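Local coordinates for putative transcription protein (Pseudomonas aeruginosa PAO1, PDB 4GCV) that probably binds DNA as a dimeric helix-turn-helix transcriptional regulator of the HxlR type, with a putative role in sensing oxidative stress, at residues V142-G145 with P146-E150. The protein carries 2 engineered substitutions. Residues are numbered along the deposited sequence; the frame is centred on the assembly and turned at random.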
loop_
_atom_site.group_PDB
_atom_site.type_symbol
_atom_site.label_atom_id
_atom_site.label_comp_id
_atom_site.label_asym_id
_atom_site.label_seq_id
_atom_site.Cartn_x
_atom_site.Cartn_y
_atom_site.Cartn_z
ATOM N N VAL B 142 7.823 4.442 12.003
ATOM C CA VAL B 142 8.396 5.214 10.931
ATOM C C VAL B 142 9.109 6.418 11.547
ATOM O O VAL B 142 8.539 7.117 12.379
ATOM C CB VAL B 142 7.278 5.630 9.941
ATOM C CG1 VAL B 142 7.700 6.761 9.013
ATOM C CG2 VAL B 142 6.812 4.421 9.150
ATOM N N GLN B 143 10.366 6.644 11.179
ATOM C CA GLN B 143 11.120 7.735 11.769
ATOM C C GLN B 143 12.089 8.333 10.774
ATOM O O GLN B 143 12.245 7.817 9.672
ATOM C CB GLN B 143 11.890 7.280 13.008
ATOM C CG GLN B 143 12.942 6.258 12.661
ATOM C CD GLN B 143 13.979 6.096 13.718
ATOM O OE1 GLN B 143 13.697 6.238 14.910
ATOM N NE2 GLN B 143 15.206 5.781 13.301
ATOM N N ALA B 144 12.742 9.416 11.169
ATOM C CA ALA B 144 13.667 10.075 10.272
ATOM C C ALA B 144 14.949 9.284 10.177
ATOM O O ALA B 144 15.430 8.755 11.170
ATOM C CB ALA B 144 13.954 11.481 10.718
ATOM N N GLY B 145 15.495 9.226 8.963
ATOM C CA GLY B 145 16.701 8.474 8.687
ATOM C C GLY B 145 17.926 9.348 8.748
ATOM O O GLY B 145 17.805 10.565 8.849
ATOM N N PRO B 146 19.116 8.729 8.660
ATOM C CA PRO B 146 20.406 9.437 8.690
ATOM C C PRO B 146 20.551 10.531 7.629
ATOM O O PRO B 146 21.144 11.568 7.909
ATOM C CB PRO B 146 21.435 8.331 8.452
ATOM C CG PRO B 146 20.711 7.044 8.767
ATOM C CD PRO B 146 19.270 7.264 8.548
ATOM N N ALA B 147 20.001 10.316 6.442
ATOM C CA ALA B 147 20.104 11.290 5.340
ATOM C C ALA B 147 19.063 12.448 5.407
ATOM O O ALA B 147 19.186 13.440 4.662
ATOM C CB ALA B 147 20.006 10.567 3.990
ATOM N N ALA B 148 18.076 12.333 6.307
ATOM C CA ALA B 148 16.982 13.332 6.446
ATOM C C ALA B 148 17.395 14.795 6.599
ATOM O O ALA B 148 18.182 15.153 7.500
ATOM C CB ALA B 148 16.010 12.944 7.566
ATOM N N SER B 149 16.847 15.631 5.717
ATOM C CA SER B 149 16.908 17.112 5.861
ATOM C C SER B 149 16.132 17.575 7.093
ATOM O O SER B 149 15.261 16.833 7.604
ATOM C CB SER B 149 16.298 17.799 4.628
ATOM O OG SER B 149 14.916 17.459 4.487
ATOM N N GLU B 150 16.421 18.807 7.514
ATOM C CA GLU B 150 15.679 19.562 8.550
ATOM C C GLU B 150 14.152 19.456 8.348
ATOM O O GLU B 150 13.423 19.155 9.292
ATOM C CB GLU B 150 16.140 21.035 8.553
ATOM C CG GLU B 150 15.874 21.838 9.867
ATOM C CD GLU B 150 16.526 23.256 9.904
ATOM O OE1 GLU B 150 16.450 24.015 8.900
ATOM O OE2 GLU B 150 17.111 23.626 10.957
#
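Ala148 folds back on Gly145 and Ala144 through one backbone hydrogen bond and one methyl contact, which together close a tight reversal of the chain. Ala148 N donates to Gly145 O over 3.1 Å with an N-H...O angle of 153°. Beside this bond the CB of Ala148 points toward the strand end and sits 3.2 Å from Gly145 O, while 4.0 Å separates it from Ala144 CB. The Ala148 methyl points end-on into the flank of the Ala144 methyl, forming a small apolar contact next to the polar one.

The residues from Gly145 to Ala148 make a type I beta turn, with Pro146 and Ala147 at its two corners. Proline suits the first corner: its ring holds phi at -56°, and its nitrogen carries no hydrogen that would need a partner. Ala147 N passes 3.3 Å from Gly145 O at too poor an angle to bond, leaving Ala148 as the residue that closes the turn.

Beyond the turn, Ser149 takes the N-cap position of helix 150-155; with chi1 at 62°, its OG is placed so that it hydrogen-bonds the backbone N of Met152. The turn therefore redirects the chain from strand 140-144 into this short helix. At the surface, Pro146 and Ala147 pack on Gln112 and Gly108 of the second subunit. Just before the turn, Val142 and Gln143 pair antiparallel with a strand of that subunit, so strand 140-144 carries the sheet across the dimer interface before the chain swings away into helix 150-155.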